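Local coordinates for phosphotriesterase family protein (PDB 3PNZ), which probably hydrolyses phosphorylated sugar lactones, using a two-zinc site in an amidohydrolase-type barrel, at residues His24-Pro29 and Glu46-Asp51; Val52-Asp57 and Tyr278-Gly283; Gln80-Lys83 and Gln88-Gly91; Val136-Val139 and Leu143-Thr146; Gly239-Lys244 and Leu288-Lys293. All coordinates share one frame; numbering follows the deposited sequence.

Contact 1 (His24-Pro29 and Glu46-Asp51); sequences HIVCVP and EKSQLD. With ZN (zinc ion), chain I.
Ser48 reaches from helix 45-57 to the backbone of Ile25. Ile25 lies in the loop that leaves the first strand of the TIM barrel, strand 19-23. The His-x-His pair of the amidohydrolase fold, His22 and His24, lies at the end of that strand. The side chain of Ser48 starts at CB, which points to the loop and rests against two methyls. Ser48 CB is 4.1 Å from Ile25 CG2 and 3.9 Å from Val26 CG2. One bond further, OG lies beside its own backbone N (chi1 -60°). This turn brings it to the loop carbonyl. Ser48 OG donates to Ile25 O at 2.7 Å. The C=O...OG angle is 152°, with the donor tilted 27° from the carbonyl plane. The methyl Val26 CG2 flanks the hydroxyl, 3.8 Å from Ser48 OG. The same hydroxyl is hydrogen-bonded to Tyr282 OH, so two groups hold it within a buried contact. Ile25 CD1 leads away from the helix, and the Ile25 side chain packs on Val78 and Ile81 of helix 75-85. His24, one residue before Ile25, faces the metal centre. His22, Asp272 and the carboxylated Lys154 also bind this zinc. His24 ND1 is hydrogen-bonded to Thr67 OG1, which fixes the rotation of the ring. Through its other nitrogen, His24 NE2, the ring binds the zinc ion at 2.1 Å.

Contact 2 (Val52-Asp57 and Tyr278-Gly283); sequences VQDFAD and YYKHYG. With PO4 (phosphate ion), chain L.
One water oxygen is gripped by Asp54, Lys280 and His281, the three residues that touch here. It donates to Asp54 OD1 at 2.9 Å and accepts from Lys280 NZ, also at 2.9 Å. A weak bond from His281 NE2 to the same water oxygen is longer, 3.3 Å. The direct link is shorter. His281 NE2 donates to Asp54 OD2 at 2.8 Å, with an N-H...O angle of 144°. OD2 lies in the imidazole plane, and the nitrogen meets it on the syn side, 24° out of the carboxylate plane. The two flat groups are turned 42° against each other, and their side chains come from opposite directions. Lys280 runs as an extended chain past the pair. Its CD passes 3.6 Å from Asp54 OD2, and its CG lies over one face of the His281 ring. Lys280 NZ stays 4.2 Å from Asp54 OD2, beyond a salt bridge, and pairs with Glu289 instead. Further back in the segment, Tyr278 points the other way, and its OH donates to phosphate O3 at 2.6 Å. Lys242, Lys244, Tyr245 and Arg275 also bind this ion, which probably came from the crystallisation liquor. The pocket is consistent with a place for a substrate phosphate. The contact itself is a histidine-carboxylate hydrogen bond at the barrel surface. It ties helix 45-57, after the first barrel strand, to segment 278-283, after the last, strand 267-269.

Contact 3 (Gln80-Lys83 and Gln88-Gly91); sequences QISK and QIVG
Helix 75-85 and strand 88-92 come closest at Ser82 and Gln88, whose CA atoms are 6.0 Å apart across the short turn that joins them. Ser82 and Ile89 each point toward the other's segment. Ser82 CB rests against Ile89 CG1 at 3.8 Å, and Ser82 OG is 4.0 Å from the same methylene. In Ser82 the hydroxyl lies opposite the backbone N (chi1 -179°), which swings it to the strand's backbone. There a water joins the two. It donates to Ser82 OG at 2.9 Å and accepts from Ile89 N at 2.9 Å. Ser82 OG is also hydrogen-bonded to Ile87 O in the turn, so the serine both closes the turn and reaches the strand. Ile89 packs further on Ile25, Ile63 and Asp65. These segments are the second half of a beta-alpha-beta unit, strand 62-65, helix 75-85 and strand 88-92, as repeated round a TIM barrel. The chain passes from the outer helix into the parallel sheet, where Gln88 and Val90 pair with strand 62-65. The chemistry is mixed. One apolar touch, serine CB on isoleucine CG1, crosses directly, and no direct hydrogen bond does. The water gives the strand N-H an acceptor within a buried contact.

Contact 4 (Val136-Val139 and Leu143-Thr146); sequences VNEV and LEGT
Glu138 and Leu143 bury most of the surface here, and Glu144 adds a little. The Glu138 and Leu143 side chains cross at about a right angle. One methyl of the leucine does the touching. Leu143 CD2 lies over the flat face of the glutamate carboxylate, 3.7 Å from Glu138 CD and nearly as close to both oxygens. The same methyl is 3.9 Å from Glu138 CB. The glutamate chain is extended beyond CG (chi2 -162°), which carries the carboxylate across Leu143 CD2. The carboxylate below this methyl is well supplied with partners. Glu138 OE1 is hydrogen-bonded to Gly94 N, and Glu138 OE2 forms a salt bridge with Arg73. A water also donates to Glu138 OE2 at 2.7 Å and accepts from Glu144 N at 2.8 Å, so it bridges the helix to the turn. These segments form the link from helix 128-140 to strand 150-152 of the TIM barrel, the strand that leads to the zinc-binding carboxylated Lys154. The link bends in a type I' turn from Leu143 to Thr146, with Glu144 and Gly145 at its positive-phi corners. Leu143 O closes it with two bonds, from Thr146 N at 2.9 Å and from Thr146 OG1 at 2.8 Å. The hydroxyl meets it in the carbonyl plane, on a lone pair. Glu138 OE2 and Glu144 OE1 are 5.0 Å apart. Arg73 NH1 pairs with both and Lys106 with Glu144 OE2, which would probably offset their like charges.

Contact 5 (Gly239-Lys244 and Leu288-Lys293); sequences GIAKIK and LEYIAK. With PO4 (phosphate ion), chain L.
The Tyr290 ring meets Ile240 at its edge. Ile240 CG2 lies in the ring plane, 3.9 Å from Tyr290 CE2. Ala241 CB comes to the same corner obliquely, 3.6 Å from Tyr290 CE2. The contact joins the loop after TIM-barrel strand 234-237 to the start of helix 289-305. The loop makes a type II turn from Gly239 to Lys242, closed by a bond from Lys242 N to Gly239 O. Ala241 is its third residue and has a positive phi of 77°. The turn offers Ile240 and Ala241 side by side to the helix. Ile240 crosses Ile291 at about a right angle, and its CG2 is 3.8 Å from Ile291 CG1. Tyr290 CG lies opposite its backbone N (chi1 -177°), which carries the ring out to the loop. No polar bond crosses this patch, and Trp295 adds to it from the next turn of the helix. From the last residue of the turn the loop is basic. Lys242 and Lys244 extend to the bound phosphate. Lys242 NZ donates to phosphate O3 at 2.8 Å, and Lys244 NZ donates to phosphate O1, also at 2.8 Å.

Contacts 1, 3 and 4 are buried, contact 5 partly so, and contact 2 lies at the surface. Contacts 1 and 2 share helix 45-57 and touch through Tyr279 and Tyr282. Contact 3 packs on contact 1, where Ile25 meets Ile81 and Ile89. Contact 4 touches none of the others; its nearest atoms are about 4 Å from those of contact 3, and it lies across the chain's centre from contact 5. Contacts 2 and 5 meet at the bound phosphate and through the Lys280-Glu289 salt bridge. The chemistry varies with place. Contact 1 uses a direct hydroxyl bond beside the segment that carries a zinc ligand. Waters bridge contacts 2, 3 and 4, contact 2 adds a direct histidine-carboxylate bond, and contact 5 is apolar.

Contact 1 (His24-Pro29 and Glu46-Asp51)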
# COMPACT_ATOMS: atom_id res chain seq x y z
N HIS A 24 -3.11 -5.89 3.30
CA HIS A 24 -3.09 -5.89 4.77
C HIS A 24 -3.08 -7.34 5.22
O HIS A 24 -3.62 -8.20 4.54
CB HIS A 24 -4.30 -5.14 5.33
CG HIS A 24 -4.37 -3.73 4.85
ND1 HIS A 24 -3.68 -2.71 5.47
CD2 HIS A 24 -4.97 -3.18 3.78
CE1 HIS A 24 -3.88 -1.58 4.81
NE2 HIS A 24 -4.66 -1.84 3.78
N ILE A 25 -2.43 -7.61 6.35
CA ILE A 25 -2.19 -9.00 6.74
C ILE A 25 -2.71 -9.29 8.15
O ILE A 25 -3.57 -10.16 8.34
CB ILE A 25 -0.69 -9.35 6.66
CG1 ILE A 25 -0.17 -9.06 5.25
CG2 ILE A 25 -0.47 -10.82 7.00
CD1 ILE A 25 1.35 -9.15 5.13
N VAL A 26 -2.20 -8.56 9.12
CA VAL A 26 -2.73 -8.62 10.48
C VAL A 26 -2.85 -7.19 10.99
O VAL A 26 -1.85 -6.47 11.10
CB VAL A 26 -1.80 -9.41 11.44
CG1 VAL A 26 -2.44 -9.55 12.82
CG2 VAL A 26 -1.49 -10.78 10.86
N CYS A 27 -4.07 -6.77 11.30
CA CYS A 27 -4.28 -5.40 11.74
C CYS A 27 -5.59 -5.25 12.49
O CYS A 27 -6.57 -5.92 12.19
CB CYS A 27 -4.22 -4.43 10.55
SG CYS A 27 -5.32 -4.86 9.18
N VAL A 28 -5.59 -4.35 13.47
CA VAL A 28 -6.77 -4.10 14.29
C VAL A 28 -6.96 -2.59 14.43
O VAL A 28 -6.68 -2.00 15.47
CB VAL A 28 -6.61 -4.75 15.69
CG1 VAL A 28 -7.93 -4.67 16.48
CG2 VAL A 28 -6.16 -6.19 15.55
N PRO A 29 -7.44 -1.95 13.35
CA PRO A 29 -7.61 -0.49 13.28
C PRO A 29 -8.44 0.03 14.45
O PRO A 29 -9.56 -0.44 14.65
CB PRO A 29 -8.40 -0.29 11.98
CG PRO A 29 -8.20 -1.51 11.18
CD PRO A 29 -7.84 -2.64 12.11
N GLU A 46 -2.78 -16.90 12.75
CA GLU A 46 -2.71 -18.19 12.06
C GLU A 46 -3.63 -18.23 10.83
O GLU A 46 -3.29 -18.87 9.83
CB GLU A 46 -3.00 -19.35 13.02
CG GLU A 46 -1.99 -19.48 14.17
CD GLU A 46 -0.56 -19.72 13.70
OE1 GLU A 46 -0.35 -20.21 12.57
OE2 GLU A 46 0.37 -19.43 14.49
N LYS A 47 -4.77 -17.55 10.91
CA LYS A 47 -5.67 -17.47 9.75
C LYS A 47 -5.06 -16.62 8.63
O LYS A 47 -5.07 -17.03 7.47
CB LYS A 47 -7.06 -16.97 10.15
CG LYS A 47 -7.85 -17.97 10.99
CD LYS A 47 -9.24 -17.46 11.36
CE LYS A 47 -9.99 -18.50 12.18
NZ LYS A 47 -11.33 -18.01 12.59
N SER A 48 -4.52 -15.46 8.99
CA SER A 48 -3.84 -14.63 7.99
C SER A 48 -2.72 -15.42 7.35
O SER A 48 -2.53 -15.39 6.13
CB SER A 48 -3.30 -13.35 8.62
OG SER A 48 -4.34 -12.57 9.18
N GLN A 49 -1.98 -16.17 8.17
CA GLN A 49 -0.86 -16.95 7.67
C GLN A 49 -1.27 -17.98 6.62
O GLN A 49 -0.55 -18.22 5.65
CB GLN A 49 -0.10 -17.62 8.82
CG GLN A 49 1.03 -18.50 8.35
CD GLN A 49 1.95 -18.92 9.48
OE1 GLN A 49 2.05 -18.24 10.50
NE2 GLN A 49 2.63 -20.05 9.29
N LEU A 50 -2.43 -18.59 6.80
CA LEU A 50 -2.89 -19.58 5.83
C LEU A 50 -3.09 -18.96 4.44
O LEU A 50 -2.76 -19.59 3.43
CB LEU A 50 -4.17 -20.27 6.31
CG LEU A 50 -3.96 -21.19 7.52
CD1 LEU A 50 -5.29 -21.59 8.15
CD2 LEU A 50 -3.16 -22.41 7.10
N ASP A 51 -3.60 -17.73 4.38
CA ASP A 51 -3.71 -17.04 3.09
C ASP A 51 -2.33 -16.70 2.50
O ASP A 51 -2.09 -16.89 1.31
CB ASP A 51 -4.56 -15.77 3.21
CG ASP A 51 -6.05 -16.04 3.06
OD1 ASP A 51 -6.64 -15.65 2.02
OD2 ASP A 51 -6.64 -16.65 3.99
ZN ZN I . -5.07 -0.55 2.18

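Contact 2 (Val52-Asp57 and Tyr278-Gly283)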
# COMPACT_ATOMS: atom_id res chain seq x y z
N VAL A 52 -1.44 -16.18 3.34
CA VAL A 52 -0.09 -15.86 2.87
C VAL A 52 0.59 -17.13 2.35
O VAL A 52 1.30 -17.11 1.33
CB VAL A 52 0.75 -15.19 3.98
CG1 VAL A 52 2.19 -14.97 3.51
CG2 VAL A 52 0.11 -13.88 4.39
N GLN A 53 0.36 -18.25 3.02
CA GLN A 53 0.90 -19.53 2.56
C GLN A 53 0.33 -19.94 1.20
O GLN A 53 1.04 -20.50 0.37
CB GLN A 53 0.68 -20.63 3.60
CG GLN A 53 1.40 -21.94 3.29
CD GLN A 53 2.92 -21.79 3.30
OE1 GLN A 53 3.51 -21.41 4.32
NE2 GLN A 53 3.55 -22.07 2.17
N ASP A 54 -0.96 -19.67 0.96
CA ASP A 54 -1.53 -19.93 -0.36
C ASP A 54 -0.77 -19.15 -1.44
O ASP A 54 -0.48 -19.66 -2.52
CB ASP A 54 -3.01 -19.53 -0.41
CG ASP A 54 -3.90 -20.48 0.37
OD1 ASP A 54 -3.51 -21.66 0.55
OD2 ASP A 54 -5.00 -20.05 0.79
N PHE A 55 -0.49 -17.88 -1.14
CA PHE A 55 0.26 -17.00 -2.04
C PHE A 55 1.63 -17.63 -2.31
O PHE A 55 2.04 -17.78 -3.46
CB PHE A 55 0.40 -15.63 -1.38
CG PHE A 55 1.19 -14.62 -2.17
CD1 PHE A 55 0.73 -14.13 -3.39
CD2 PHE A 55 2.37 -14.09 -1.64
CE1 PHE A 55 1.46 -13.17 -4.10
CE2 PHE A 55 3.09 -13.13 -2.34
CZ PHE A 55 2.64 -12.67 -3.57
N ALA A 56 2.32 -18.01 -1.25
CA ALA A 56 3.62 -18.66 -1.38
C ALA A 56 3.53 -19.91 -2.26
O ALA A 56 4.36 -20.12 -3.15
CB ALA A 56 4.17 -19.00 -0.00
N ASP A 57 2.51 -20.73 -2.01
CA ASP A 57 2.33 -21.97 -2.77
C ASP A 57 2.12 -21.72 -4.26
O ASP A 57 2.42 -22.58 -5.09
CB ASP A 57 1.17 -22.80 -2.19
CG ASP A 57 1.48 -23.35 -0.80
OD1 ASP A 57 2.67 -23.35 -0.41
OD2 ASP A 57 0.54 -23.80 -0.11
N TYR A 278 -12.81 -11.09 3.01
CA TYR A 278 -11.97 -11.11 1.82
C TYR A 278 -10.92 -12.22 1.89
O TYR A 278 -10.43 -12.70 0.87
CB TYR A 278 -11.25 -9.78 1.65
CG TYR A 278 -12.10 -8.61 1.21
CD1 TYR A 278 -13.43 -8.77 0.82
CD2 TYR A 278 -11.56 -7.32 1.19
CE1 TYR A 278 -14.19 -7.68 0.41
CE2 TYR A 278 -12.32 -6.23 0.78
CZ TYR A 278 -13.63 -6.42 0.40
OH TYR A 278 -14.39 -5.33 -0.01
N TYR A 279 -10.54 -12.60 3.11
CA TYR A 279 -9.58 -13.67 3.32
C TYR A 279 -10.24 -15.03 3.17
O TYR A 279 -11.35 -15.25 3.66
CB TYR A 279 -8.94 -13.55 4.71
CG TYR A 279 -7.63 -12.79 4.71
CD1 TYR A 279 -7.60 -11.40 4.53
CD2 TYR A 279 -6.43 -13.46 4.89
CE1 TYR A 279 -6.39 -10.71 4.53
CE2 TYR A 279 -5.23 -12.78 4.89
CZ TYR A 279 -5.21 -11.41 4.72
OH TYR A 279 -3.99 -10.77 4.72
N LYS A 280 -9.56 -15.93 2.48
CA LYS A 280 -10.05 -17.29 2.29
C LYS A 280 -10.20 -17.97 3.65
O LYS A 280 -11.22 -18.62 3.93
CB LYS A 280 -9.09 -18.07 1.40
CG LYS A 280 -9.54 -19.48 1.08
CD LYS A 280 -8.56 -20.18 0.15
CE LYS A 280 -9.04 -21.57 -0.23
NZ LYS A 280 -8.02 -22.29 -1.06
N HIS A 281 -9.20 -17.81 4.51
CA HIS A 281 -9.16 -18.59 5.74
C HIS A 281 -9.76 -17.89 6.97
O HIS A 281 -9.68 -18.40 8.08
CB HIS A 281 -7.74 -19.10 6.00
CG HIS A 281 -7.24 -19.98 4.90
ND1 HIS A 281 -7.53 -21.33 4.84
CD2 HIS A 281 -6.51 -19.71 3.79
CE1 HIS A 281 -6.99 -21.85 3.76
NE2 HIS A 281 -6.36 -20.89 3.10
N TYR A 282 -10.35 -16.72 6.76
CA TYR A 282 -11.23 -16.15 7.77
C TYR A 282 -12.66 -16.42 7.31
O TYR A 282 -13.31 -17.34 7.78
CB TYR A 282 -11.03 -14.65 7.93
CG TYR A 282 -9.80 -14.14 8.68
CD1 TYR A 282 -9.89 -13.77 10.02
CD2 TYR A 282 -8.59 -13.92 8.02
CE1 TYR A 282 -8.78 -13.24 10.70
CE2 TYR A 282 -7.48 -13.39 8.69
CZ TYR A 282 -7.59 -13.05 10.03
OH TYR A 282 -6.51 -12.52 10.70
N GLY A 283 -13.15 -15.61 6.36
CA GLY A 283 -14.53 -15.68 5.93
C GLY A 283 -14.81 -16.31 4.57
O GLY A 283 -15.88 -16.09 3.99
P PO4 L . -13.14 -2.16 1.13
O1 PO4 L . -14.49 -2.39 1.76
O2 PO4 L . -12.08 -2.39 2.18
O3 PO4 L . -12.92 -3.15 0.01
O4 PO4 L . -13.03 -0.74 0.61
O HOH W 1 -5.94 -23.20 0.72

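Contact 3 (Gln80-Lys83 and Gln88-Gly91)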
# COMPACT_ATOMS: atom_id res chain seq x y z
N GLN A 80 6.34 -12.69 12.16
CA GLN A 80 6.30 -14.13 12.39
C GLN A 80 5.76 -14.88 11.17
O GLN A 80 6.27 -15.94 10.81
CB GLN A 80 5.48 -14.46 13.64
CG GLN A 80 5.54 -15.93 14.03
CD GLN A 80 6.94 -16.37 14.42
OE1 GLN A 80 7.73 -15.57 14.94
NE2 GLN A 80 7.27 -17.63 14.16
N ILE A 81 4.75 -14.31 10.52
CA ILE A 81 4.20 -14.91 9.31
C ILE A 81 5.25 -14.95 8.20
O ILE A 81 5.40 -15.96 7.51
CB ILE A 81 2.95 -14.14 8.82
CG1 ILE A 81 1.82 -14.27 9.85
CG2 ILE A 81 2.50 -14.66 7.46
CD1 ILE A 81 0.57 -13.45 9.53
N SER A 82 5.97 -13.84 8.03
CA SER A 82 7.05 -13.77 7.06
C SER A 82 8.06 -14.89 7.32
O SER A 82 8.42 -15.65 6.41
CB SER A 82 7.76 -12.42 7.14
OG SER A 82 8.80 -12.33 6.18
N LYS A 83 8.51 -14.99 8.56
CA LYS A 83 9.46 -16.03 8.94
C LYS A 83 8.96 -17.44 8.60
O LYS A 83 9.69 -18.23 8.00
CB LYS A 83 9.78 -15.94 10.43
CG LYS A 83 10.66 -17.08 10.93
CD LYS A 83 11.62 -16.62 12.01
CE LYS A 83 10.89 -16.16 13.25
NZ LYS A 83 11.85 -15.94 14.38
N GLN A 88 8.47 -12.42 1.67
CA GLN A 88 9.10 -11.16 2.03
C GLN A 88 8.04 -10.10 2.25
O GLN A 88 7.08 -10.00 1.48
CB GLN A 88 10.08 -10.74 0.93
CG GLN A 88 11.20 -11.76 0.76
CD GLN A 88 12.04 -11.57 -0.49
OE1 GLN A 88 13.24 -11.86 -0.49
NE2 GLN A 88 11.42 -11.10 -1.57
N ILE A 89 8.19 -9.32 3.32
CA ILE A 89 7.22 -8.25 3.61
C ILE A 89 7.90 -6.89 3.56
O ILE A 89 8.93 -6.66 4.20
CB ILE A 89 6.57 -8.42 5.01
CG1 ILE A 89 5.90 -9.79 5.15
CG2 ILE A 89 5.56 -7.30 5.29
CD1 ILE A 89 4.71 -9.99 4.22
N VAL A 90 7.33 -5.97 2.78
CA VAL A 90 7.73 -4.58 2.85
C VAL A 90 6.71 -3.85 3.71
O VAL A 90 5.53 -3.77 3.35
CB VAL A 90 7.76 -3.93 1.45
CG1 VAL A 90 8.07 -2.45 1.55
CG2 VAL A 90 8.79 -4.64 0.55
N GLY A 91 7.14 -3.33 4.85
CA GLY A 91 6.25 -2.63 5.76
C GLY A 91 6.10 -1.17 5.39
O GLY A 91 6.87 -0.64 4.58
O HOH W 2 10.20 -9.95 5.36

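Contact 4 (Val136-Val139 and Leu143-Thr146)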
# COMPACT_ATOMS: atom_id res chain seq x y z
N VAL A 136 10.67 8.89 9.81
CA VAL A 136 12.06 8.51 9.57
C VAL A 136 12.49 7.37 10.49
O VAL A 136 13.14 6.42 10.07
CB VAL A 136 13.01 9.71 9.75
CG1 VAL A 136 14.47 9.24 9.68
CG2 VAL A 136 12.75 10.76 8.68
N ASN A 137 12.09 7.46 11.76
CA ASN A 137 12.46 6.44 12.74
C ASN A 137 11.84 5.08 12.42
O ASN A 137 12.45 4.04 12.67
CB ASN A 137 12.10 6.90 14.16
CG ASN A 137 13.01 8.02 14.66
OD1 ASN A 137 14.12 8.22 14.14
ND2 ASN A 137 12.55 8.76 15.66
N GLU A 138 10.63 5.09 11.85
CA GLU A 138 10.00 3.83 11.44
C GLU A 138 10.77 3.14 10.32
O GLU A 138 10.83 1.91 10.25
CB GLU A 138 8.52 4.06 11.05
CG GLU A 138 7.64 4.45 12.22
CD GLU A 138 6.15 4.25 11.95
OE1 GLU A 138 5.67 4.63 10.86
OE2 GLU A 138 5.46 3.73 12.85
N VAL A 139 11.37 3.94 9.44
CA VAL A 139 12.12 3.42 8.31
C VAL A 139 13.54 3.00 8.71
O VAL A 139 14.05 1.98 8.25
CB VAL A 139 12.23 4.47 7.19
CG1 VAL A 139 13.20 4.02 6.11
CG2 VAL A 139 10.85 4.73 6.59
N LEU A 143 9.55 -0.32 13.18
CA LEU A 143 8.15 0.01 13.42
C LEU A 143 7.72 -0.28 14.86
O LEU A 143 7.91 -1.37 15.37
CB LEU A 143 7.26 -0.78 12.45
CG LEU A 143 7.34 -0.38 10.97
CD1 LEU A 143 7.04 -1.57 10.06
CD2 LEU A 143 6.41 0.80 10.67
N GLU A 144 7.13 0.73 15.50
CA GLU A 144 6.45 0.54 16.79
C GLU A 144 7.25 -0.20 17.85
O GLU A 144 6.73 -1.11 18.50
CB GLU A 144 5.11 -0.17 16.56
CG GLU A 144 4.25 0.56 15.57
CD GLU A 144 2.81 0.07 15.55
OE1 GLU A 144 2.03 0.64 14.76
OE2 GLU A 144 2.47 -0.88 16.29
N GLY A 145 8.50 0.19 18.04
CA GLY A 145 9.34 -0.40 19.07
C GLY A 145 9.94 -1.75 18.72
O GLY A 145 10.61 -2.37 19.55
N THR A 146 9.70 -2.23 17.50
CA THR A 146 10.26 -3.50 17.05
C THR A 146 11.48 -3.23 16.18
O THR A 146 11.72 -2.09 15.77
CB THR A 146 9.24 -4.31 16.23
OG1 THR A 146 9.17 -3.77 14.89
CG2 THR A 146 7.85 -4.28 16.88
O HOH W 3 6.68 3.53 15.25

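Contact 5 (Gly239-Lys244 and Leu288-Lys293)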
# COMPACT_ATOMS: atom_id res chain seq x y z
N GLY A 239 -7.94 -2.81 -6.26
CA GLY A 239 -9.28 -3.27 -5.95
C GLY A 239 -9.72 -4.47 -6.78
O GLY A 239 -10.91 -4.65 -7.03
N ILE A 240 -8.76 -5.29 -7.21
CA ILE A 240 -9.07 -6.49 -7.98
C ILE A 240 -10.10 -7.32 -7.23
O ILE A 240 -9.99 -7.51 -6.01
CB ILE A 240 -7.82 -7.36 -8.23
CG1 ILE A 240 -6.75 -6.57 -9.00
CG2 ILE A 240 -8.20 -8.65 -8.96
CD1 ILE A 240 -7.26 -5.93 -10.29
N ALA A 241 -11.09 -7.80 -7.97
CA ALA A 241 -12.17 -8.64 -7.45
C ALA A 241 -13.24 -7.87 -6.68
O ALA A 241 -14.22 -8.46 -6.22
CB ALA A 241 -11.62 -9.78 -6.59
N LYS A 242 -13.08 -6.56 -6.53
CA LYS A 242 -14.06 -5.78 -5.76
C LYS A 242 -15.25 -5.39 -6.64
O LYS A 242 -15.38 -4.24 -7.07
CB LYS A 242 -13.41 -4.59 -5.06
CG LYS A 242 -12.32 -5.06 -4.08
CD LYS A 242 -11.87 -3.97 -3.11
CE LYS A 242 -10.74 -4.50 -2.22
NZ LYS A 242 -10.39 -3.55 -1.13
N ILE A 243 -16.10 -6.37 -6.90
CA ILE A 243 -17.23 -6.21 -7.80
C ILE A 243 -18.19 -5.13 -7.33
O ILE A 243 -18.87 -4.49 -8.13
CB ILE A 243 -18.00 -7.54 -7.98
CG1 ILE A 243 -17.04 -8.65 -8.43
CG2 ILE A 243 -19.14 -7.38 -8.97
CD1 ILE A 243 -16.28 -8.32 -9.71
N LYS A 244 -18.24 -4.90 -6.02
CA LYS A 244 -19.10 -3.84 -5.48
C LYS A 244 -18.69 -2.46 -5.97
O LYS A 244 -19.49 -1.53 -5.96
CB LYS A 244 -19.11 -3.87 -3.95
CG LYS A 244 -17.79 -3.50 -3.28
CD LYS A 244 -17.84 -3.78 -1.78
CE LYS A 244 -16.61 -3.27 -1.05
NZ LYS A 244 -16.70 -3.45 0.42
N LEU A 288 -5.82 -14.24 -0.56
CA LEU A 288 -4.58 -13.87 -1.21
C LEU A 288 -4.25 -14.79 -2.39
O LEU A 288 -3.36 -14.49 -3.18
CB LEU A 288 -3.42 -13.81 -0.21
CG LEU A 288 -3.54 -12.77 0.92
CD1 LEU A 288 -2.36 -12.83 1.89
CD2 LEU A 288 -3.71 -11.35 0.36
N GLU A 289 -4.96 -15.90 -2.52
CA GLU A 289 -4.75 -16.77 -3.67
C GLU A 289 -5.35 -16.17 -4.93
O GLU A 289 -4.90 -16.47 -6.04
CB GLU A 289 -5.38 -18.15 -3.44
CG GLU A 289 -6.90 -18.12 -3.42
CD GLU A 289 -7.53 -19.51 -3.39
OE1 GLU A 289 -8.75 -19.61 -3.64
OE2 GLU A 289 -6.80 -20.50 -3.13
N TYR A 290 -6.37 -15.34 -4.77
CA TYR A 290 -7.20 -14.95 -5.91
C TYR A 290 -6.44 -14.38 -7.10
O TYR A 290 -6.60 -14.85 -8.23
CB TYR A 290 -8.31 -13.99 -5.51
CG TYR A 290 -9.20 -13.66 -6.69
CD1 TYR A 290 -10.18 -14.54 -7.11
CD2 TYR A 290 -9.02 -12.49 -7.42
CE1 TYR A 290 -10.99 -14.25 -8.21
CE2 TYR A 290 -9.82 -12.19 -8.52
CZ TYR A 290 -10.80 -13.08 -8.91
OH TYR A 290 -11.58 -12.79 -10.00
N ILE A 291 -5.62 -13.36 -6.87
CA ILE A 291 -4.99 -12.67 -7.99
C ILE A 291 -4.06 -13.58 -8.78
O ILE A 291 -4.17 -13.68 -9.99
CB ILE A 291 -4.29 -11.37 -7.54
CG1 ILE A 291 -5.34 -10.36 -7.05
CG2 ILE A 291 -3.49 -10.76 -8.69
CD1 ILE A 291 -4.74 -9.12 -6.41
N ALA A 292 -3.15 -14.25 -8.07
CA ALA A 292 -2.22 -15.18 -8.71
C ALA A 292 -2.94 -16.35 -9.38
O ALA A 292 -2.60 -16.75 -10.49
CB ALA A 292 -1.21 -15.69 -7.68
N LYS A 293 -3.96 -16.88 -8.72
CA LYS A 293 -4.61 -18.11 -9.17
C LYS A 293 -5.64 -17.90 -10.28
O LYS A 293 -5.70 -18.68 -11.23
CB LYS A 293 -5.27 -18.81 -7.98
CG LYS A 293 -5.77 -20.22 -8.26
CD LYS A 293 -6.36 -20.82 -6.99
CE LYS A 293 -6.72 -22.28 -7.19
NZ LYS A 293 -7.27 -22.87 -5.93
P PO4 L . -13.14 -2.16 1.13
O1 PO4 L . -14.49 -2.39 1.76
O2 PO4 L . -12.08 -2.39 2.18
O3 PO4 L . -12.92 -3.15 0.01
O4 PO4 L . -13.03 -0.74 0.61